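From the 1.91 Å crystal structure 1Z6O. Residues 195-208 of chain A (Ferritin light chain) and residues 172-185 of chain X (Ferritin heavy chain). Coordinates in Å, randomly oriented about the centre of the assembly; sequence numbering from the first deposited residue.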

# COMPACT_ATOMS: atom_id res chain seq x y z
N HIS A 195 -14.01 -6.19 59.38
CA HIS A 195 -15.23 -5.56 58.88
C HIS A 195 -15.38 -5.43 57.37
O HIS A 195 -16.50 -5.42 56.86
CB HIS A 195 -15.40 -4.16 59.49
CG HIS A 195 -15.86 -4.18 60.91
ND1 HIS A 195 -16.79 -5.09 61.38
CD2 HIS A 195 -15.54 -3.39 61.97
CE1 HIS A 195 -17.00 -4.87 62.67
NE2 HIS A 195 -16.26 -3.85 63.05
N ASP A 196 -14.28 -5.33 56.64
CA ASP A 196 -14.38 -5.19 55.20
C ASP A 196 -14.29 -6.53 54.46
O ASP A 196 -14.26 -6.55 53.23
CB ASP A 196 -13.26 -4.28 54.68
CG ASP A 196 -13.55 -2.81 54.94
OD1 ASP A 196 -14.63 -2.50 55.48
OD2 ASP A 196 -12.69 -1.97 54.61
N LEU A 197 -14.27 -7.63 55.20
CA LEU A 197 -14.08 -8.93 54.55
C LEU A 197 -14.93 -9.26 53.32
O LEU A 197 -14.38 -9.65 52.29
CB LEU A 197 -14.22 -10.07 55.56
CG LEU A 197 -13.87 -11.46 54.99
CD1 LEU A 197 -12.42 -11.47 54.46
CD2 LEU A 197 -14.04 -12.53 56.09
N SER A 198 -16.25 -9.10 53.39
CA SER A 198 -17.05 -9.47 52.22
C SER A 198 -16.75 -8.60 51.00
O SER A 198 -16.65 -9.10 49.88
CB SER A 198 -18.55 -9.46 52.55
OG SER A 198 -19.02 -8.14 52.72
N LEU A 199 -16.59 -7.30 51.21
CA LEU A 199 -16.28 -6.43 50.07
C LEU A 199 -14.87 -6.73 49.57
O LEU A 199 -14.61 -6.70 48.36
CB LEU A 199 -16.37 -4.95 50.48
CG LEU A 199 -16.12 -3.93 49.37
CD1 LEU A 199 -17.17 -4.08 48.27
CD2 LEU A 199 -16.16 -2.51 49.96
N ALA A 200 -13.95 -7.02 50.48
CA ALA A 200 -12.57 -7.32 50.09
C ALA A 200 -12.48 -8.60 49.26
O ALA A 200 -11.72 -8.66 48.29
CB ALA A 200 -11.66 -7.41 51.33
N LEU A 201 -13.24 -9.63 49.63
CA LEU A 201 -13.20 -10.88 48.86
C LEU A 201 -13.72 -10.64 47.44
O LEU A 201 -13.20 -11.20 46.48
CB LEU A 201 -14.03 -11.99 49.53
CG LEU A 201 -13.39 -12.51 50.83
CD1 LEU A 201 -14.31 -13.52 51.52
CD2 LEU A 201 -12.05 -13.16 50.51
N TYR A 202 -14.74 -9.80 47.32
CA TYR A 202 -15.29 -9.48 46.01
C TYR A 202 -14.23 -8.72 45.18
O TYR A 202 -13.95 -9.06 44.03
CB TYR A 202 -16.54 -8.61 46.19
CG TYR A 202 -17.07 -8.00 44.91
CD1 TYR A 202 -17.50 -8.80 43.85
CD2 TYR A 202 -17.16 -6.62 44.76
CE1 TYR A 202 -18.02 -8.24 42.67
CE2 TYR A 202 -17.68 -6.05 43.60
CZ TYR A 202 -18.11 -6.86 42.56
OH TYR A 202 -18.64 -6.29 41.43
N VAL A 203 -13.63 -7.70 45.78
CA VAL A 203 -12.60 -6.93 45.09
C VAL A 203 -11.39 -7.81 44.74
O VAL A 203 -10.82 -7.70 43.64
CB VAL A 203 -12.15 -5.73 45.98
CG1 VAL A 203 -10.87 -5.09 45.42
CG2 VAL A 203 -13.29 -4.68 46.03
N PHE A 204 -11.01 -8.67 45.66
CA PHE A 204 -9.87 -9.56 45.42
C PHE A 204 -10.17 -10.52 44.27
O PHE A 204 -9.32 -10.77 43.41
CB PHE A 204 -9.52 -10.35 46.68
CG PHE A 204 -8.23 -11.10 46.57
CD1 PHE A 204 -7.01 -10.43 46.69
CD2 PHE A 204 -8.22 -12.47 46.30
CE1 PHE A 204 -5.79 -11.11 46.53
CE2 PHE A 204 -7.01 -13.16 46.14
CZ PHE A 204 -5.80 -12.48 46.25
N ASP A 205 -11.39 -11.07 44.24
CA ASP A 205 -11.75 -11.97 43.14
C ASP A 205 -11.70 -11.24 41.79
O ASP A 205 -11.27 -11.81 40.79
CB ASP A 205 -13.14 -12.57 43.34
CG ASP A 205 -13.52 -13.54 42.21
OD1 ASP A 205 -14.21 -13.13 41.25
OD2 ASP A 205 -13.09 -14.71 42.27
N GLU A 206 -12.15 -9.98 41.77
CA GLU A 206 -12.12 -9.20 40.52
C GLU A 206 -10.66 -8.99 40.10
O GLU A 206 -10.32 -9.02 38.92
CB GLU A 206 -12.81 -7.85 40.73
CG GLU A 206 -14.33 -7.97 40.93
CD GLU A 206 -15.05 -8.43 39.66
OE1 GLU A 206 -14.80 -7.84 38.59
OE2 GLU A 206 -15.87 -9.38 39.73
N TYR A 207 -9.80 -8.76 41.09
CA TYR A 207 -8.37 -8.58 40.84
C TYR A 207 -7.78 -9.87 40.22
O TYR A 207 -6.99 -9.81 39.28
CB TYR A 207 -7.65 -8.26 42.15
CG TYR A 207 -6.15 -8.33 42.07
CD1 TYR A 207 -5.42 -7.36 41.38
CD2 TYR A 207 -5.44 -9.36 42.71
CE1 TYR A 207 -4.03 -7.41 41.32
CE2 TYR A 207 -4.04 -9.41 42.67
CZ TYR A 207 -3.35 -8.43 41.97
OH TYR A 207 -1.97 -8.45 41.93
N LEU A 208 -8.16 -11.03 40.75
CA LEU A 208 -7.66 -12.29 40.19
C LEU A 208 -8.12 -12.45 38.74
O LEU A 208 -7.36 -12.95 37.90
CB LEU A 208 -8.13 -13.50 41.01
CG LEU A 208 -7.51 -13.68 42.40
CD1 LEU A 208 -8.03 -14.99 43.01
CD2 LEU A 208 -5.97 -13.73 42.30
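Chain X, residues 172-185: DRHEALGEFIFDKK

Chain X lies along chain A as a second helix running in nearly the same direction. Helix 175-185 of chain X and helix 197-208 of chain A cross at 20°, their axes approaching to 10.1 Å, and the two stretches together bury 492 Å². Each is preceded by an N-cap residue, A:Asp196 and X:His174, whose CA atoms are 6.9 Å apart, so the two helices begin side by side.

The polar part of the contact gathers at this end. X:His174 ND1 donates a hydrogen bond to A:Asp196 OD2 (2.6 Å), the carboxylate oxygen meeting the imidazole at its edge, near the ring plane. The A:Asp196 side chain makes no capping bond to its own helix; it is turned to chain X instead. Water 1 donates to A:Asp196 OD2 (2.6 Å) and accepts from X:Leu177 N (2.8 Å), linking the carboxylate to the first turn of the X helix.

From A:Leu199 onward the contact is largely apolar. X:Leu177 points toward chain A and packs against three apolar residues: its CD2 lies 3.8 Å from A:Leu199 CD2, and its CD1 lies 4.0 Å from both A:Ala200 CB and A:Val203 CG1. The small side chain of A:Ala200 accompanies the closest CA approach in the register, 5.9 Å from A:Ala200 CA to X:Leu177 CA. A:Val203 CG1 also packs on X:Ile181 CG1 (4.1 Å) and X:Phe180 CE2 (4.2 Å).

Aromatic rings follow. A:Phe204 CD1 is 3.7 Å from X:Phe180 CZ, with the ring planes oblique at 51°. The same CZ lies 3.7 Å from A:Tyr207 CD2, over one face of the tyrosine, in an edge-to-face pair with planes at 85°. X:Lys184 closes the contact, its CD 3.5 Å from A:Tyr207 CE1, while its NZ forms a salt bridge with X:Asp183 OD2 (2.8 Å) within its own helix.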

# COMPACT_ATOMS: atom_id res chain seq x y z
N ASP X 172 -8.51 4.77 59.03
CA ASP X 172 -9.26 4.54 60.25
C ASP X 172 -10.22 3.35 60.16
O ASP X 172 -10.44 2.68 61.16
CB ASP X 172 -9.99 5.80 60.72
CG ASP X 172 -11.07 6.24 59.79
OD1 ASP X 172 -10.75 6.72 58.69
OD2 ASP X 172 -12.26 6.11 60.17
N ARG X 173 -10.78 3.05 58.98
CA ARG X 173 -11.68 1.90 58.89
C ARG X 173 -11.39 0.90 57.77
O ARG X 173 -11.99 -0.17 57.74
CB ARG X 173 -13.13 2.36 58.74
CG ARG X 173 -13.73 2.92 60.00
CD ARG X 173 -15.15 3.39 59.75
NE ARG X 173 -15.73 4.00 60.95
CZ ARG X 173 -16.70 4.90 60.93
NH1 ARG X 173 -17.21 5.32 59.78
NH2 ARG X 173 -17.16 5.40 62.08
N HIS X 174 -10.49 1.24 56.86
CA HIS X 174 -10.25 0.36 55.71
C HIS X 174 -8.78 0.17 55.43
O HIS X 174 -8.32 0.27 54.29
CB HIS X 174 -10.91 0.99 54.49
CG HIS X 174 -12.31 1.45 54.74
ND1 HIS X 174 -13.37 0.57 54.82
CD2 HIS X 174 -12.81 2.68 54.99
CE1 HIS X 174 -14.47 1.25 55.12
NE2 HIS X 174 -14.16 2.53 55.23
N GLU X 175 -8.03 -0.13 56.47
CA GLU X 175 -6.59 -0.31 56.33
C GLU X 175 -6.18 -1.35 55.29
O GLU X 175 -5.35 -1.07 54.43
CB GLU X 175 -6.00 -0.66 57.70
CG GLU X 175 -4.54 -1.08 57.67
CD GLU X 175 -4.04 -1.47 59.06
OE1 GLU X 175 -3.12 -2.31 59.14
OE2 GLU X 175 -4.57 -0.93 60.06
N ALA X 176 -6.76 -2.54 55.34
CA ALA X 176 -6.37 -3.59 54.41
C ALA X 176 -6.89 -3.43 52.99
O ALA X 176 -6.13 -3.50 52.03
CB ALA X 176 -6.78 -4.97 54.96
N LEU X 177 -8.20 -3.22 52.86
CA LEU X 177 -8.76 -3.09 51.52
C LEU X 177 -8.35 -1.77 50.88
O LEU X 177 -8.10 -1.71 49.68
CB LEU X 177 -10.29 -3.20 51.58
CG LEU X 177 -11.01 -3.15 50.23
CD1 LEU X 177 -10.42 -4.18 49.25
CD2 LEU X 177 -12.50 -3.41 50.47
N GLY X 178 -8.29 -0.71 51.69
CA GLY X 178 -7.88 0.58 51.16
C GLY X 178 -6.47 0.53 50.59
O GLY X 178 -6.23 1.00 49.47
N GLU X 179 -5.54 -0.04 51.34
CA GLU X 179 -4.16 -0.12 50.85
C GLU X 179 -4.05 -1.07 49.67
O GLU X 179 -3.28 -0.84 48.73
CB GLU X 179 -3.21 -0.56 51.97
CG GLU X 179 -1.74 -0.28 51.65
CD GLU X 179 -0.80 -0.70 52.78
OE1 GLU X 179 -0.35 -1.86 52.77
OE2 GLU X 179 -0.54 0.13 53.68
N PHE X 180 -4.81 -2.16 49.69
CA PHE X 180 -4.77 -3.11 48.58
C PHE X 180 -5.17 -2.43 47.27
O PHE X 180 -4.49 -2.57 46.25
CB PHE X 180 -5.72 -4.29 48.85
CG PHE X 180 -5.79 -5.28 47.71
CD1 PHE X 180 -4.86 -6.32 47.62
CD2 PHE X 180 -6.76 -5.15 46.72
CE1 PHE X 180 -4.91 -7.23 46.55
CE2 PHE X 180 -6.82 -6.06 45.64
CZ PHE X 180 -5.89 -7.10 45.56
N ILE X 181 -6.29 -1.71 47.28
CA ILE X 181 -6.77 -1.04 46.08
C ILE X 181 -5.80 0.06 45.64
O ILE X 181 -5.47 0.18 44.46
CB ILE X 181 -8.17 -0.42 46.33
CG1 ILE X 181 -9.20 -1.55 46.49
CG2 ILE X 181 -8.57 0.51 45.16
CD1 ILE X 181 -10.57 -1.06 46.98
N PHE X 182 -5.34 0.86 46.60
CA PHE X 182 -4.40 1.95 46.30
C PHE X 182 -3.13 1.39 45.66
O PHE X 182 -2.59 1.95 44.70
CB PHE X 182 -4.07 2.68 47.60
CG PHE X 182 -3.27 3.95 47.41
CD1 PHE X 182 -3.91 5.18 47.25
CD2 PHE X 182 -1.88 3.91 47.39
CE1 PHE X 182 -3.17 6.36 47.07
CE2 PHE X 182 -1.12 5.09 47.22
CZ PHE X 182 -1.77 6.31 47.07
N ASP X 183 -2.65 0.28 46.21
CA ASP X 183 -1.44 -0.39 45.71
C ASP X 183 -1.61 -0.82 44.26
O ASP X 183 -0.71 -0.63 43.44
CB ASP X 183 -1.12 -1.62 46.58
CG ASP X 183 0.12 -2.38 46.10
OD1 ASP X 183 1.23 -1.84 46.25
OD2 ASP X 183 -0.02 -3.51 45.58
N LYS X 184 -2.76 -1.39 43.92
CA LYS X 184 -2.96 -1.82 42.53
C LYS X 184 -3.10 -0.61 41.61
O LYS X 184 -2.67 -0.66 40.45
CB LYS X 184 -4.18 -2.76 42.43
CG LYS X 184 -4.04 -4.01 43.31
CD LYS X 184 -2.67 -4.67 43.11
CE LYS X 184 -2.38 -5.73 44.18
NZ LYS X 184 -2.27 -5.13 45.55
N LYS X 185 -3.68 0.48 42.11
CA LYS X 185 -3.78 1.70 41.30
C LYS X 185 -2.37 2.20 40.97
O LYS X 185 -2.15 2.77 39.90
CB LYS X 185 -4.53 2.80 42.05
CG LYS X 185 -6.00 2.54 42.31
CD LYS X 185 -6.82 2.80 41.08
CE LYS X 185 -8.31 2.76 41.40
NZ LYS X 185 -9.06 3.18 40.18
O HOH W 1 -10.19 -2.77 54.73
O HOH W 2 -14.24 -1.26 58.15